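Local coordinates for protein Diedel (Drosophila melanogaster, PDB 3ZZO), which acts as a secreted immune cytokine that suppresses the immune deficiency pathway, promoting survival of Sindbis virus infection, and limits intestinal stem cell proliferation after bacterial infection, at residues T34-G39 with G62-D67; L8-M13 with I83-R88. All coordinates share one frame; numbering follows the deposited sequence.

Contact 1. Residues T34-G39 with G62-D67; sequences TICADG and GCLSGD
The carboxylate of Asp38 turns one face to the side chain of Leu64: Leu64 CB stands almost straight above Asp38 CG at 4.0 Å, and the two methyls spread over the same face, with CD2 3.7 Å from Asp38 OD2. OD1 accepts the N-H of Val40, closing an Asx turn that helps fix the rotation of the group; Asp38 CG sits in the crowded position between N and carbonyl carbon (chi1 66°). Leucine suits its place because its branched end also reaches Cys36, where CD1 lies 3.9 Å from Cys36 CB.

The backbones meet without a direct hydrogen bond. Instead a water accepts from Ala37 N and donates to Leu64 O, 2.9 Å from each of these two atoms. The small methyl of Ala37 lets the two backbones come this close, its CB 3.4 Å from Leu64 O. Beyond it, Ser65 O faces Asp38 CA in a bent CA-H...O contact of 3.3 Å, and Ala37 O approaches Gly66 C to 3.0 Å. Gly66, at phi 147° and psi -164°, can be so near because it carries no beta carbon. Residues 36-39 form a type I turn, and Gly39 closes it at positive phi with N bonded to Cys36 O.

The turn follows strand 31-35, while 62-67 leads into helix 69-75. Asp67 forms a salt bridge with Arg74 of that helix, Asp38 O bonds to Arg75, and the disulfides Cys36-Cys47 and Cys3-Cys63 tie both segments to neighbouring loops.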
ATOM      1  N   THR A  34      -4.409  -1.342   0.301  1.00  6.37           N
ATOM      2  CA  THR A  34      -3.572  -1.696  -0.834  1.00  6.20           C
ATOM      3  C   THR A  34      -2.579  -0.558  -0.981  1.00  6.23           C
ATOM      4  O   THR A  34      -2.997   0.584  -1.169  1.00  6.63           O
ATOM      5  CB  THR A  34      -4.395  -1.867  -2.106  1.00  7.25           C
ATOM      6  OG1 THR A  34      -5.359  -2.894  -1.887  1.00  8.68           O
ATOM      7  CG2 THR A  34      -3.549  -2.263  -3.264  1.00  8.17           C
ATOM      8  N   ILE A  35      -1.279  -0.871  -0.918  1.00  6.10           N
ATOM      9  CA  ILE A  35      -0.224   0.132  -0.937  1.00  6.05           C
ATOM     10  C   ILE A  35       0.694  -0.041  -2.122  1.00  5.97           C
ATOM     11  O   ILE A  35       0.829  -1.104  -2.711  1.00  6.36           O
ATOM     12  CB  ILE A  35       0.611   0.071   0.376  1.00  5.89           C
ATOM     13  CG1 ILE A  35       1.328  -1.273   0.544  1.00  6.40           C
ATOM     14  CG2 ILE A  35      -0.236   0.440   1.572  1.00  6.95           C
ATOM     15  CD1 ILE A  35       2.394  -1.299   1.626  1.00  7.32           C
ATOM     16  N   CYS A  36       1.379   1.062  -2.433  1.00  6.01           N
ATOM     17  CA  CYS A  36       2.524   1.076  -3.312  1.00  6.01           C
ATOM     18  C   CYS A  36       3.815   0.981  -2.494  1.00  6.29           C
ATOM     19  O   CYS A  36       3.771   0.866  -1.257  1.00  6.23           O
ATOM     20  CB  CYS A  36       2.502   2.339  -4.188  1.00  6.19           C
ATOM     21  SG  CYS A  36       1.006   2.507  -5.203  1.00  6.50           S
ATOM     22  N   ALA A  37       4.954   1.024  -3.171  1.00  6.86           N
ATOM     23  CA  ALA A  37       6.240   0.833  -2.478  1.00  7.34           C
ATOM     24  C   ALA A  37       6.566   1.891  -1.451  1.00  7.10           C
ATOM     25  O   ALA A  37       7.357   1.627  -0.554  1.00  7.92           O
ATOM     26  CB  ALA A  37       7.381   0.725  -3.501  1.00  8.15           C
ATOM     27  N   ASP A  38       5.959   3.060  -1.576  1.00  6.88           N
ATOM     28  CA  ASP A  38       6.126   4.130  -0.604  1.00  7.60           C
ATOM     29  C   ASP A  38       5.352   3.922   0.680  1.00  7.26           C
ATOM     30  O   ASP A  38       5.402   4.763   1.581  1.00  8.62           O
ATOM     31  CB  ASP A  38       5.806   5.489  -1.236  1.00  7.93           C
ATOM     32  CG  ASP A  38       4.355   5.664  -1.640  1.00  7.48           C
ATOM     33  OD1 ASP A  38       3.573   4.676  -1.703  1.00  7.42           O
ATOM     34  OD2 ASP A  38       4.008   6.849  -1.940  1.00  8.96           O
ATOM     35  N   GLY A  39       4.631   2.815   0.826  1.00  6.67           N
ATOM     36  CA  GLY A  39       3.920   2.560   2.053  1.00  6.68           C
ATOM     37  C   GLY A  39       2.724   3.463   2.252  1.00  6.44           C
ATOM     38  O   GLY A  39       2.288   3.641   3.410  1.00  7.03           O
ATOM     39  N   GLY A  62       8.697   7.162 -13.147  1.00  9.18           N
ATOM     40  CA  GLY A  62       8.781   5.776 -12.731  1.00  9.30           C
ATOM     41  C   GLY A  62       7.782   5.461 -11.637  1.00  8.71           C
ATOM     42  O   GLY A  62       6.753   6.133 -11.508  1.00  9.16           O
ATOM     43  N   CYS A  63       8.110   4.469 -10.828  1.00  8.50           N
ATOM     44  CA  CYS A  63       7.210   4.017  -9.796  1.00  7.75           C
ATOM     45  C   CYS A  63       7.481   4.695  -8.484  1.00  8.49           C
ATOM     46  O   CYS A  63       8.615   5.118  -8.175  1.00  9.98           O
ATOM     47  CB  CYS A  63       7.294   2.506  -9.606  1.00  9.61           C
ATOM     48  SG  CYS A  63       7.167   1.527 -11.111  1.00  9.75           S
ATOM     49  N   LEU A  64       6.458   4.805  -7.664  1.00  8.06           N
ATOM     50  CA  LEU A  64       6.657   5.152  -6.266  1.00  8.19           C
ATOM     51  C   LEU A  64       7.664   4.216  -5.641  1.00  8.78           C
ATOM     52  O   LEU A  64       7.688   3.031  -5.967  1.00  9.39           O
ATOM     53  CB  LEU A  64       5.332   5.161  -5.509  1.00  8.89           C
ATOM     54  CG  LEU A  64       4.384   6.283  -5.966  1.00  8.02           C
ATOM     55  CD1 LEU A  64       2.964   5.989  -5.523  1.00  8.83           C
ATOM     56  CD2 LEU A  64       4.840   7.646  -5.423  1.00  9.42           C
ATOM     57  N   SER A  65       8.526   4.737  -4.783  1.00 10.06           N
ATOM     58  CA  SER A  65       9.643   3.960  -4.238  1.00 10.72           C
ATOM     59  C   SER A  65       9.585   3.871  -2.727  1.00  9.96           C
ATOM     60  O   SER A  65       9.055   4.727  -2.053  1.00 10.88           O
ATOM     61  CB  SER A  65      10.978   4.595  -4.676  1.00 13.02           C
ATOM     62  OG  SER A  65      11.111   5.909  -4.121  1.00 17.31           O
ATOM     63  N   GLY A  66      10.208   2.817  -2.213  1.00  9.03           N
ATOM     64  CA  GLY A  66      10.322   2.608  -0.783  1.00  8.51           C
ATOM     65  C   GLY A  66      10.306   1.144  -0.434  1.00  8.22           C
ATOM     66  O   GLY A  66      10.456   0.289  -1.300  1.00 10.49           O
ATOM     67  N   ASP A  67      10.081   0.839   0.836  1.00  7.75           N
ATOM     68  CA  ASP A  67      10.159  -0.545   1.311  1.00  8.16           C
ATOM     69  C   ASP A  67       8.812  -1.117   1.752  1.00  7.14           C
ATOM     70  O   ASP A  67       8.757  -1.974   2.642  1.00  7.49           O
ATOM     71  CB  ASP A  67      11.349  -0.800   2.189  1.00 11.44           C
ATOM     72  CG  ASP A  67      11.308  -0.053   3.430  1.00 11.34           C
ATOM     73  OD1 ASP A  67      10.727   1.067   3.512  1.00 13.52           O
ATOM     74  OD2 ASP A  67      12.000  -0.462   4.422  1.00 12.73           O
TER
HETATM   75  O   HOH W   1       5.315   1.312  -6.043  1.00  7.29           O

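Contact 2. Residues L8-M13 with I83-R88; sequences LVEFKM and IIKVTR
Glu10 and Lys85 run side by side off the same face of two antiparallel strands. The glutamate chain is extended beyond CG, whereas the lysine bends at chi3 (-63°) and so brings NZ back over the carboxylate. NZ comes to Glu10 OE2 at 3.1 Å from above the carboxylate plane, a salt bridge with a weaker bond to OE1; a water also joins OE2 to NZ. Along the same face Leu8 lies parallel to Thr87, its CD1 4.0 Å from Thr87 CB, while a second water links Leu8 O to Thr87 OG1.

The other face is apolar. Ile83 crosses Val9 obliquely, Ile83 CD1 3.6 Å from Val9 CG1, and Phe11, whose ring meets Phe72 edge-to-face, faces helix 69-75. Apart from that face, at the bulge, Ile84 lays its CD1 across the extended aliphatic chain of Lys12, 3.8 Å from Lys12 CG, a use to which a long lysine is well suited.

Leu8 and Thr87 exchange two straight backbone bonds. At Glu10 the carbonyl O accepts from two donors: Ile84 N in the carbonyl plane at 2.9 Å, and Lys85 N from above that plane. Two residues opposite one define a classic beta bulge, here joining a strand inside the antiparallel sheet of the ferredoxin-like subdomain to outermost strand 81-89.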
ATOM      1  N   LEU A   8      -1.291  -5.952  -0.663  1.00  6.43           N
ATOM      2  CA  LEU A   8      -2.496  -5.984   0.169  1.00  7.21           C
ATOM      3  C   LEU A   8      -2.068  -6.237   1.593  1.00  6.46           C
ATOM      4  O   LEU A   8      -1.455  -7.280   1.872  1.00  8.08           O
ATOM      5  CB  LEU A   8      -3.399  -7.169  -0.271  0.50  7.79           C
ATOM      6  CG  LEU A   8      -3.821  -7.296  -1.766  0.50  7.77           C
ATOM      7  CD1 LEU A   8      -4.308  -8.702  -2.082  0.50  9.14           C
ATOM      8  CD2 LEU A   8      -4.839  -6.236  -2.121  0.50 11.04           C
ATOM      9  N   VAL A   9      -2.335  -5.326   2.503  1.00  6.49           N
ATOM     10  CA  VAL A   9      -1.902  -5.416   3.870  1.00  6.74           C
ATOM     11  C   VAL A   9      -3.090  -5.440   4.806  1.00  6.78           C
ATOM     12  O   VAL A   9      -3.971  -4.576   4.725  1.00  7.64           O
ATOM     13  CB  VAL A   9      -0.993  -4.234   4.238  1.00  7.03           C
ATOM     14  CG1 VAL A   9      -0.481  -4.337   5.681  1.00  8.49           C
ATOM     15  CG2 VAL A   9       0.172  -4.104   3.263  1.00  8.20           C
ATOM     16  N   GLU A  10      -3.143  -6.444   5.682  1.00  6.46           N
ATOM     17  CA  GLU A  10      -4.125  -6.493   6.761  1.00  6.73           C
ATOM     18  C   GLU A  10      -3.386  -6.239   8.057  1.00  7.09           C
ATOM     19  O   GLU A  10      -2.297  -6.767   8.278  1.00  6.79           O
ATOM     20  CB  GLU A  10      -4.820  -7.861   6.833  1.00  8.45           C
ATOM     21  CG  GLU A  10      -5.647  -8.164   5.635  1.00 12.94           C
ATOM     22  CD  GLU A  10      -6.412  -9.489   5.795  1.00 16.20           C
ATOM     23  OE1 GLU A  10      -6.476 -10.094   6.903  1.00 21.22           O
ATOM     24  OE2 GLU A  10      -6.909  -9.987   4.749  1.00 19.77           O
ATOM     25  N   PHE A  11      -3.974  -5.415   8.919  1.00  6.55           N
ATOM     26  CA  PHE A  11      -3.261  -4.994  10.122  1.00  6.80           C
ATOM     27  C   PHE A  11      -4.250  -4.526  11.172  1.00  6.37           C
ATOM     28  O   PHE A  11      -5.405  -4.192  10.855  1.00  7.76           O
ATOM     29  CB  PHE A  11      -2.287  -3.851   9.777  1.00  6.59           C
ATOM     30  CG  PHE A  11      -2.957  -2.587   9.259  1.00  6.66           C
ATOM     31  CD1 PHE A  11      -3.314  -2.474   7.913  1.00  6.89           C
ATOM     32  CD2 PHE A  11      -3.233  -1.530  10.117  1.00  6.82           C
ATOM     33  CE1 PHE A  11      -3.956  -1.335   7.474  1.00  7.19           C
ATOM     34  CE2 PHE A  11      -3.883  -0.378   9.654  1.00  6.56           C
ATOM     35  CZ  PHE A  11      -4.234  -0.295   8.334  1.00  7.32           C
ATOM     36  N   LYS A  12      -3.788  -4.442  12.395  1.00  7.26           N
ATOM     37  CA  LYS A  12      -4.524  -3.807  13.482  1.00  7.41           C
ATOM     38  C   LYS A  12      -3.742  -2.572  13.909  1.00  7.60           C
ATOM     39  O   LYS A  12      -2.614  -2.351  13.472  1.00  7.82           O
ATOM     40  CB  LYS A  12      -4.785  -4.783  14.621  1.00  7.75           C
ATOM     41  CG  LYS A  12      -5.865  -5.774  14.252  1.00  9.49           C
ATOM     42  CD  LYS A  12      -6.092  -6.896  15.298  1.00 11.29           C
ATOM     43  CE  LYS A  12      -7.193  -7.867  14.837  1.00 13.34           C
ATOM     44  NZ  LYS A  12      -7.247  -9.061  15.714  1.00 16.08           N
ATOM     45  N   MET A  13      -4.374  -1.718  14.703  1.00  7.85           N
ATOM     46  CA  MET A  13      -3.807  -0.425  15.086  1.00  8.71           C
ATOM     47  C   MET A  13      -3.942  -0.245  16.584  1.00  8.81           C
ATOM     48  O   MET A  13      -5.022  -0.432  17.143  1.00  9.58           O
ATOM     49  CB  MET A  13      -4.623   0.721  14.407  1.00  9.70           C
ATOM     50  CG  MET A  13      -4.554   0.681  12.908  1.00  9.44           C
ATOM     51  SD  MET A  13      -5.512   1.977  12.151  1.00  9.33           S
ATOM     52  CE  MET A  13      -4.439   3.385  12.446  1.00  9.26           C
ATOM     53  N   ILE A  83       1.075  -5.529  11.933  1.00  6.68           N
ATOM     54  CA  ILE A  83       0.877  -6.264  10.675  1.00  6.63           C
ATOM     55  C   ILE A  83       0.381  -7.668  10.962  1.00  7.03           C
ATOM     56  O   ILE A  83       0.927  -8.362  11.811  1.00  7.52           O
ATOM     57  CB  ILE A  83       2.198  -6.322   9.868  1.00  7.49           C
ATOM     58  CG1 ILE A  83       2.652  -4.888   9.482  1.00  7.60           C
ATOM     59  CG2 ILE A  83       2.092  -7.253   8.679  1.00  8.46           C
ATOM     60  CD1 ILE A  83       1.848  -4.289   8.407  1.00  8.46           C
ATOM     61  N   ILE A  84      -0.637  -8.092  10.228  1.00  7.00           N
ATOM     62  CA  ILE A  84      -1.166  -9.455  10.316  1.00  7.53           C
ATOM     63  C   ILE A  84      -0.815 -10.257   9.063  1.00  7.85           C
ATOM     64  O   ILE A  84      -0.384 -11.383   9.169  1.00  9.26           O
ATOM     65  CB  ILE A  84      -2.676  -9.458  10.546  1.00  8.42           C
ATOM     66  CG1 ILE A  84      -2.981  -8.815  11.897  1.00 10.52           C
ATOM     67  CG2 ILE A  84      -3.262 -10.884  10.521  1.00 10.03           C
ATOM     68  CD1 ILE A  84      -4.405  -8.478  12.098  1.00 13.49           C
ATOM     69  N   LYS A  85      -1.059  -9.685   7.887  1.00  7.30           N
ATOM     70  CA  LYS A  85      -0.924 -10.400   6.613  1.00  8.96           C
ATOM     71  C   LYS A  85      -0.448  -9.407   5.562  1.00  7.56           C
ATOM     72  O   LYS A  85      -0.941  -8.284   5.505  1.00  7.50           O
ATOM     73  CB  LYS A  85      -2.418 -10.944   6.220  1.00 13.00           C
ATOM     74  CG  LYS A  85      -2.473 -11.834   5.069  1.00 13.43           C
ATOM     75  CD  LYS A  85      -3.896 -12.068   4.653  1.00 15.03           C
ATOM     76  CE  LYS A  85      -4.748 -12.751   5.674  1.00 18.46           C
ATOM     77  NZ  LYS A  85      -6.238 -12.908   5.335  1.00 20.04           N
ATOM     78  N   VAL A  86       0.456  -9.854   4.671  1.00  6.88           N
ATOM     79  CA  VAL A  86       0.867  -9.092   3.509  1.00  6.78           C
ATOM     80  C   VAL A  86       0.869  -9.996   2.289  1.00  6.86           C
ATOM     81  O   VAL A  86       1.445 -11.089   2.337  1.00  7.69           O
ATOM     82  CB  VAL A  86       2.290  -8.504   3.680  1.00  7.63           C
ATOM     83  CG1 VAL A  86       2.703  -7.662   2.460  1.00  8.68           C
ATOM     84  CG2 VAL A  86       2.373  -7.648   4.952  1.00  8.18           C
ATOM     85  N   THR A  87       0.189  -9.577   1.244  1.00  7.60           N
ATOM     86  CA  THR A  87       0.146 -10.307  -0.024  1.00  7.32           C
ATOM     87  C   THR A  87       0.702  -9.423  -1.120  1.00  7.34           C
ATOM     88  O   THR A  87       0.229  -8.310  -1.338  1.00  8.29           O
ATOM     89  CB  THR A  87      -1.278 -10.749  -0.384  1.00  7.91           C
ATOM     90  OG1 THR A  87      -1.830 -11.451   0.737  1.00  8.95           O
ATOM     91  CG2 THR A  87      -1.279 -11.606  -1.645  1.00  9.65           C
ATOM     92  N   ARG A  88       1.703  -9.945  -1.813  1.00  7.04           N
ATOM     93  CA  ARG A  88       2.315  -9.230  -2.940  1.00  7.96           C
ATOM     94  C   ARG A  88       1.552  -9.496  -4.212  1.00  8.20           C
ATOM     95  O   ARG A  88       1.317 -10.643  -4.603  1.00  9.86           O
ATOM     96  CB  ARG A  88       3.754  -9.647  -3.104  1.00  9.15           C
ATOM     97  CG  ARG A  88       4.608  -9.381  -1.881  1.00 12.27           C
ATOM     98  CD  ARG A  88       6.024  -9.886  -2.018  1.00 15.92           C
ATOM     99  NE  ARG A  88       6.064 -11.335  -2.057  1.00 20.85           N
ATOM    100  CZ  ARG A  88       7.158 -12.058  -1.834  1.00 21.77           C
ATOM    101  NH1 ARG A  88       8.328 -11.483  -1.543  1.00 23.20           N
ATOM    102  NH2 ARG A  88       7.057 -13.393  -1.861  1.00 25.11           N
TER
HETATM  103  O   HOH W   2      -2.953  -9.684   2.593  1.00 11.15           O
HETATM  104  O   HOH W   3      -6.846 -12.429   2.906  1.00 18.97           O

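Overall arrangement
From the N terminus the chain first lays down strand 6-13, whose residues 8-13 pair with a strand near the C-terminal end. It then passes through strands 24-25 and 31-35, whose last two residues begin segment 34-39, and a 22-residue excursion without helix or strand returns at 62-67, where contact 1 closes the loop. Helix 69-75 follows, and only at 83-88 does contact 2 close the much larger loop, inside which contact 1 is nested. The two lie on opposite sides of the chain's centre, about 15 Å apart between centres, yet they share the sheet: strand 31-35 neighbours 6-13, with Thr34 packing on Leu8 and Ile35 on Val9. Contact 1 joins the irregular loops to the C-terminal end of inner strand 31-35; contact 2 adds the last strand.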